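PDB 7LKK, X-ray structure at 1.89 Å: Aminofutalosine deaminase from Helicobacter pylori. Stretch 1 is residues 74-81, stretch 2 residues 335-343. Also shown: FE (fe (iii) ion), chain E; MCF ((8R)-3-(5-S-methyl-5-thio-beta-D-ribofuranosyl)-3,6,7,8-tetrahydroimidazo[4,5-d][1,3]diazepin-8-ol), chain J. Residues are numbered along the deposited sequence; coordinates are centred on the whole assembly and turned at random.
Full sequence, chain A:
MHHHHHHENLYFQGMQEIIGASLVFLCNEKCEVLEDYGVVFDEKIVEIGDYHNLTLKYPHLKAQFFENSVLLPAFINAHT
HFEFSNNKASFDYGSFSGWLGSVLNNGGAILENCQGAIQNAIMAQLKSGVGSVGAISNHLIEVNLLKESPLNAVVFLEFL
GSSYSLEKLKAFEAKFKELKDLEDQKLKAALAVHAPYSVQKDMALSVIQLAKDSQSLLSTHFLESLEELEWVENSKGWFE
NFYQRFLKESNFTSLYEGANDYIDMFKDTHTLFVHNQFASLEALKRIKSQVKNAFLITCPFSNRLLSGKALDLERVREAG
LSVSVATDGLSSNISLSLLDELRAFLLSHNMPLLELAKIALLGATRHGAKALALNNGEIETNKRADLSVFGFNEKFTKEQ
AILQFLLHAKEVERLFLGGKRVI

Stretch 1, residues 74-81: AFINAHTH
Stretch 2 335-343: SLSLLDELR

The contact is centred on Phe75 and Leu338. Phe75 CB lies 3.5 Å from Leu338 CD2, and both residues point CA-to-CB toward the opposite stretch. Phe75 has chi1 m (-70°) and chi2 -47°; Leu338 is t,p. The Phe75 ring reaches past Leu338 to two further leucines. Its CE2 is 3.6 Å from Leu339 CD2, and its CZ is 4.4 Å from Leu342 CD1. All three leucine methyls approach the ring obliquely. Leu339 and Leu342 are both m,t. Leu342 points toward the strand; Leu339 leaves its CA sideways, but its end comes nearer. The flat ring and the branched leucine side chains pack together in this buried space without needing polar partners.

The backbones frame this packing. Residues 75-80 are extended, with phi/psi -75/159 at Phe75, -119/124 at Ile76 and -108/97 at Asn77. Ala78 interrupts the pattern at -81/-5. Residues 338-343 are helical, near -65/-38, and the helix continues beyond Arg343. The two axes approach to 10.5 Å, with 76° between their N-to-C directions. In register, the CA atoms of Asn77 and Leu338 are 7.0 Å apart, and those of Thr80 and Leu336 are 8.4 Å apart. The stretches bury 316 Å² in total.

The CA-to-CB bond of Ile76 points away from the helix (chi1 m), but its O sits 3.7 Å from Leu338 CD2. Asn77, chi1 t, points toward the helix and places OD1 4.2 Å from Leu338 CD1. Farther along, Thr80, chi1 t (-174°), points its CA-to-CB bond toward stretch 2, and its OG1 is 4.3 Å from Leu336 CD1. Leu336 is m,t; it starts sideways and its end comes nearer. No hydrogen bond crosses between the stretches. Asn77 OD1, Asn77 ND2 and Thr80 OG1 are hydrogen-bonded elsewhere in the structure, so they can be buried beside leucine methyls.

The helix start is secured within its own stretch. Ser337, chi1 t, is the N-cap: Asp340 N donates to Ser337 OG at 3.2 Å. Ser337 N donates to Ser335 OG at 3.0 Å, and Ser335 OG donates to Asp340 OD2 at 2.9 Å. Arg343 NH2 forms a salt bridge with Asp340 OD1 at 2.7 Å. Leu342 N donates to Leu338 O at 2.8 Å, holding two of the packing leucines one turn apart.

Beyond the contact, the first stretch supplies metal ligands. His79 NE2 and His81 NE2 bind FE at 2.1 and 2.0 Å, and MCF O8 binds FE at 2.0 Å. His79 has chi1 t, His81 chi1 m. MCF N1 lies over one face of the His81 ring.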

ATOM      1  N   ALA A  74      18.813  12.493   0.405  1.00 19.16           N
ATOM      2  CA  ALA A  74      17.554  12.798   1.068  1.00 17.82           C
ATOM      3  C   ALA A  74      16.446  12.955   0.033  1.00 19.86           C
ATOM      4  O   ALA A  74      16.673  13.406  -1.093  1.00 18.07           O
ATOM      5  CB  ALA A  74      17.679  14.069   1.910  1.00 21.06           C
ATOM      6  N   PHE A  75      15.236  12.566   0.421  1.00 17.60           N
ATOM      7  CA  PHE A  75      14.120  12.593  -0.509  1.00 17.54           C
ATOM      8  C   PHE A  75      13.641  14.021  -0.742  1.00 15.68           C
ATOM      9  O   PHE A  75      13.888  14.931   0.054  1.00 17.65           O
ATOM     10  CB  PHE A  75      12.958  11.752   0.014  1.00 17.39           C
ATOM     11  CG  PHE A  75      13.224  10.275   0.009  1.00 15.22           C
ATOM     12  CD1 PHE A  75      13.770   9.659  -1.103  1.00 12.21           C
ATOM     13  CD2 PHE A  75      12.918   9.504   1.118  1.00 18.03           C
ATOM     14  CE1 PHE A  75      14.013   8.299  -1.108  1.00 17.69           C
ATOM     15  CE2 PHE A  75      13.157   8.144   1.121  1.00 19.38           C
ATOM     16  CZ  PHE A  75      13.707   7.540   0.005  1.00 18.90           C
ATOM     17  N   ILE A  76      12.945  14.204  -1.859  1.00 16.80           N
ATOM     18  CA  ILE A  76      12.223  15.433  -2.158  1.00 15.42           C
ATOM     19  C   ILE A  76      10.750  15.073  -2.289  1.00 15.22           C
ATOM     20  O   ILE A  76      10.390  14.196  -3.086  1.00 16.63           O
ATOM     21  CB  ILE A  76      12.740  16.113  -3.434  1.00 19.08           C
ATOM     22  CG1 ILE A  76      14.153  16.666  -3.220  1.00 16.70           C
ATOM     23  CG2 ILE A  76      11.796  17.233  -3.856  1.00 19.98           C
ATOM     24  CD1 ILE A  76      15.256  15.701  -3.594  1.00 17.82           C
ATOM     25  N   ASN A  77       9.905  15.727  -1.498  1.00 18.50           N
ATOM     26  CA  ASN A  77       8.455  15.548  -1.550  1.00 17.12           C
ATOM     27  C   ASN A  77       7.887  16.817  -2.179  1.00 15.87           C
ATOM     28  O   ASN A  77       7.684  17.821  -1.494  1.00 17.60           O
ATOM     29  CB  ASN A  77       7.882  15.288  -0.159  1.00 17.68           C
ATOM     30  CG  ASN A  77       6.417  14.885  -0.196  1.00 19.54           C
ATOM     31  OD1 ASN A  77       5.843  14.688  -1.266  1.00 18.26           O
ATOM     32  ND2 ASN A  77       5.807  14.761   0.977  1.00 18.13           N
ATOM     33  N   ALA A  78       7.630  16.764  -3.487  1.00 16.15           N
ATOM     34  CA  ALA A  78       7.416  17.966  -4.283  1.00 18.52           C
ATOM     35  C   ALA A  78       6.012  18.546  -4.174  1.00 17.23           C
ATOM     36  O   ALA A  78       5.768  19.614  -4.747  1.00 18.00           O
ATOM     37  CB  ALA A  78       7.725  17.678  -5.755  1.00 15.85           C
ATOM     38  N   HIS A  79       5.089  17.886  -3.475  1.00 17.03           N
ATOM     39  CA  HIS A  79       3.705  18.355  -3.429  1.00 16.15           C
ATOM     40  C   HIS A  79       3.046  17.852  -2.152  1.00 22.42           C
ATOM     41  O   HIS A  79       2.729  16.664  -2.044  1.00 21.90           O
ATOM     42  CB  HIS A  79       2.932  17.886  -4.659  1.00 18.43           C
ATOM     43  CG  HIS A  79       1.558  18.471  -4.771  1.00 18.73           C
ATOM     44  ND1 HIS A  79       1.322  19.716  -5.313  1.00 14.68           N
ATOM     45  CD2 HIS A  79       0.347  17.980  -4.414  1.00 19.46           C
ATOM     46  CE1 HIS A  79       0.026  19.968  -5.286  1.00 20.31           C
ATOM     47  NE2 HIS A  79      -0.588  18.930  -4.746  1.00 18.44           N
ATOM     48  N   THR A  80       2.833  18.752  -1.192  1.00 19.86           N
ATOM     49  CA  THR A  80       2.079  18.420   0.007  1.00 22.02           C
ATOM     50  C   THR A  80       1.289  19.646   0.448  1.00 26.89           C
ATOM     51  O   THR A  80       1.611  20.779   0.084  1.00 25.32           O
ATOM     52  CB  THR A  80       2.990  17.929   1.140  1.00 25.21           C
ATOM     53  OG1 THR A  80       2.188  17.483   2.240  1.00 34.16           O
ATOM     54  CG2 THR A  80       3.906  19.047   1.606  1.00 26.64           C
ATOM     55  N   HIS A  81       0.247  19.400   1.239  1.00 25.52           N
ATOM     56  CA  HIS A  81      -0.604  20.447   1.809  1.00 25.46           C
ATOM     57  C   HIS A  81      -0.548  20.329   3.329  1.00 27.55           C
ATOM     58  O   HIS A  81      -1.352  19.615   3.933  1.00 30.66           O
ATOM     59  CB  HIS A  81      -2.049  20.334   1.309  1.00 27.52           C
ATOM     60  CG  HIS A  81      -2.187  20.379  -0.180  1.00 22.93           C
ATOM     61  ND1 HIS A  81      -2.685  21.476  -0.849  1.00 23.77           N
ATOM     62  CD2 HIS A  81      -1.916  19.452  -1.129  1.00 26.39           C
ATOM     63  CE1 HIS A  81      -2.704  21.228  -2.146  1.00 24.98           C
ATOM     64  NE2 HIS A  81      -2.242  20.007  -2.343  1.00 23.02           N
ATOM     65  N   SER A 335      -1.008   8.801   5.202  1.00 25.74           N
ATOM     66  CA  SER A 335       0.341   8.920   5.728  1.00 23.11           C
ATOM     67  C   SER A 335       1.113   9.937   4.901  1.00 24.59           C
ATOM     68  O   SER A 335       0.918  10.050   3.689  1.00 26.28           O
ATOM     69  CB  SER A 335       1.064   7.569   5.719  1.00 25.48           C
ATOM     70  OG  SER A 335       2.447   7.735   5.972  1.00 21.74           O
ATOM     71  N   LEU A 336       1.997  10.675   5.570  1.00 19.19           N
ATOM     72  CA  LEU A 336       2.895  11.604   4.899  1.00 26.94           C
ATOM     73  C   LEU A 336       4.313  11.061   4.794  1.00 24.30           C
ATOM     74  O   LEU A 336       5.212  11.780   4.346  1.00 25.94           O
ATOM     75  CB  LEU A 336       2.899  12.958   5.612  1.00 24.10           C
ATOM     76  CG  LEU A 336       1.614  13.780   5.482  1.00 28.72           C
ATOM     77  CD1 LEU A 336       1.867  15.230   5.860  1.00 27.97           C
ATOM     78  CD2 LEU A 336       1.045  13.685   4.074  1.00 25.67           C
ATOM     79  N   SER A 337       4.534   9.816   5.201  1.00 23.75           N
ATOM     80  CA  SER A 337       5.796   9.147   4.921  1.00 21.26           C
ATOM     81  C   SER A 337       5.937   8.948   3.418  1.00 19.91           C
ATOM     82  O   SER A 337       5.092   8.298   2.794  1.00 18.93           O
ATOM     83  CB  SER A 337       5.858   7.808   5.647  1.00 23.34           C
ATOM     84  OG  SER A 337       6.861   6.975   5.091  1.00 22.78           O
ATOM     85  N   LEU A 338       6.994   9.515   2.830  1.00 20.79           N
ATOM     86  CA  LEU A 338       7.214   9.312   1.402  1.00 19.94           C
ATOM     87  C   LEU A 338       7.500   7.850   1.093  1.00 17.29           C
ATOM     88  O   LEU A 338       7.178   7.373  -0.000  1.00 19.30           O
ATOM     89  CB  LEU A 338       8.353  10.202   0.899  1.00 25.01           C
ATOM     90  CG  LEU A 338       8.478  10.292  -0.627  1.00 22.33           C
ATOM     91  CD1 LEU A 338       7.171  10.752  -1.256  1.00 17.70           C
ATOM     92  CD2 LEU A 338       9.616  11.211  -1.037  1.00 18.70           C
ATOM     93  N   LEU A 339       8.086   7.120   2.045  1.00 20.67           N
ATOM     94  CA  LEU A 339       8.324   5.693   1.843  1.00 19.84           C
ATOM     95  C   LEU A 339       7.012   4.925   1.727  1.00 17.51           C
ATOM     96  O   LEU A 339       6.896   4.008   0.905  1.00 18.81           O
ATOM     97  CB  LEU A 339       9.176   5.142   2.984  1.00 21.09           C
ATOM     98  CG  LEU A 339      10.620   5.653   3.020  1.00 21.80           C
ATOM     99  CD1 LEU A 339      11.270   5.362   4.362  1.00 23.71           C
ATOM    100  CD2 LEU A 339      11.429   5.044   1.889  1.00 21.29           C
ATOM    101  N   ASP A 340       6.014   5.286   2.538  1.00 17.42           N
ATOM    102  CA  ASP A 340       4.686   4.701   2.382  1.00 16.76           C
ATOM    103  C   ASP A 340       4.107   5.024   1.011  1.00 18.52           C
ATOM    104  O   ASP A 340       3.505   4.160   0.363  1.00 21.02           O
ATOM    105  CB  ASP A 340       3.751   5.205   3.483  1.00 19.91           C
ATOM    106  CG  ASP A 340       4.068   4.613   4.844  1.00 19.85           C
ATOM    107  OD1 ASP A 340       4.920   3.706   4.921  1.00 23.95           O
ATOM    108  OD2 ASP A 340       3.460   5.059   5.841  1.00 25.89           O
ATOM    109  N   GLU A 341       4.287   6.266   0.553  1.00 20.00           N
ATOM    110  CA  GLU A 341       3.777   6.662  -0.756  1.00 18.59           C
ATOM    111  C   GLU A 341       4.458   5.883  -1.872  1.00 18.22           C
ATOM    112  O   GLU A 341       3.817   5.516  -2.865  1.00 16.41           O
ATOM    113  CB  GLU A 341       3.974   8.165  -0.964  1.00 23.04           C
ATOM    114  CG  GLU A 341       3.120   8.758  -2.071  1.00 21.29           C
ATOM    115  CD  GLU A 341       1.645   8.756  -1.730  1.00 21.16           C
ATOM    116  OE1 GLU A 341       1.311   8.792  -0.526  1.00 22.83           O
ATOM    117  OE2 GLU A 341       0.817   8.717  -2.663  1.00 23.46           O
ATOM    118  N   LEU A 342       5.760   5.624  -1.731  1.00 17.44           N
ATOM    119  CA  LEU A 342       6.481   4.882  -2.758  1.00 17.71           C
ATOM    120  C   LEU A 342       6.011   3.434  -2.830  1.00 13.24           C
ATOM    121  O   LEU A 342       5.909   2.865  -3.922  1.00 15.18           O
ATOM    122  CB  LEU A 342       7.985   4.954  -2.496  1.00 15.25           C
ATOM    123  CG  LEU A 342       8.578   6.359  -2.638  1.00 18.20           C
ATOM    124  CD1 LEU A 342      10.053   6.378  -2.253  1.00 19.59           C
ATOM    125  CD2 LEU A 342       8.373   6.887  -4.052  1.00 19.17           C
ATOM    126  N   ARG A 343       5.711   2.825  -1.681  1.00 14.45           N
ATOM    127  CA  ARG A 343       5.163   1.472  -1.696  1.00 16.51           C
ATOM    128  C   ARG A 343       3.766   1.450  -2.305  1.00 18.22           C
ATOM    129  O   ARG A 343       3.417   0.513  -3.033  1.00 16.22           O
ATOM    130  CB  ARG A 343       5.148   0.891  -0.282  1.00 19.40           C
ATOM    131  CG  ARG A 343       6.517   0.426   0.198  1.00 19.03           C
ATOM    132  CD  ARG A 343       6.439  -0.217   1.569  1.00 18.58           C
ATOM    133  NE  ARG A 343       6.303   0.770   2.635  1.00 18.27           N
ATOM    134  CZ  ARG A 343       7.326   1.375   3.231  1.00 21.30           C
ATOM    135  NH1 ARG A 343       8.573   1.098   2.863  1.00 19.87           N
ATOM    136  NH2 ARG A 343       7.104   2.260   4.193  1.00 23.42           N
TER
HETATM  137 FE    FE E 501      -2.526  18.972  -4.026  1.00 27.30          FE
HETATM  138  O8  MCF J 506      -4.210  18.157  -4.614  1.00 30.79           O
HETATM  139  C8  MCF J 506      -5.111  17.603  -3.690  1.00 28.39           C
HETATM  140  C7  MCF J 506      -6.403  17.122  -4.345  1.00 25.65           C
HETATM  141  N6  MCF J 506      -6.737  17.942  -5.483  1.00 25.30           N
HETATM  142  C5  MCF J 506      -6.747  19.381  -5.345  1.00 26.51           C
HETATM  143  N4  MCF J 506      -6.427  20.129  -4.134  1.00 24.69           N
HETATM  144  C10 MCF J 506      -6.054  19.744  -2.750  1.00 25.35           C
HETATM  145  C9  MCF J 506      -5.407  18.548  -2.507  1.00 24.50           C
HETATM  146  N1  MCF J 506      -5.191  18.468  -1.201  1.00 26.38           N
HETATM  147  C2  MCF J 506      -5.655  19.566  -0.607  1.00 26.43           C
HETATM  148  N3  MCF J 506      -6.172  20.346  -1.561  1.00 23.54           N
HETATM  149  C1S MCF J 506      -6.806  21.670  -1.271  1.00 29.09           C
HETATM  150  C2S MCF J 506      -6.420  22.783  -2.272  1.00 28.97           C
HETATM  151  O2S MCF J 506      -5.237  23.361  -1.918  1.00 23.50           O
HETATM  152  O4S MCF J 506      -8.078  21.579  -1.384  1.00 27.92           O
HETATM  153  C4S MCF J 506      -8.602  23.066  -1.754  1.00 29.99           C
HETATM  154  C3S MCF J 506      -7.567  23.772  -2.110  1.00 29.79           C
HETATM  155  O3S MCF J 506      -7.237  24.760  -1.021  1.00 30.91           O
HETATM  156  C5S MCF J 506      -9.603  22.978  -2.892  1.00 31.10           C
HETATM  157  S5S MCF J 506     -10.807  24.330  -2.749  1.00 38.43           S
HETATM  158  C6S MCF J 506     -11.619  24.578  -4.355  1.00 34.28           C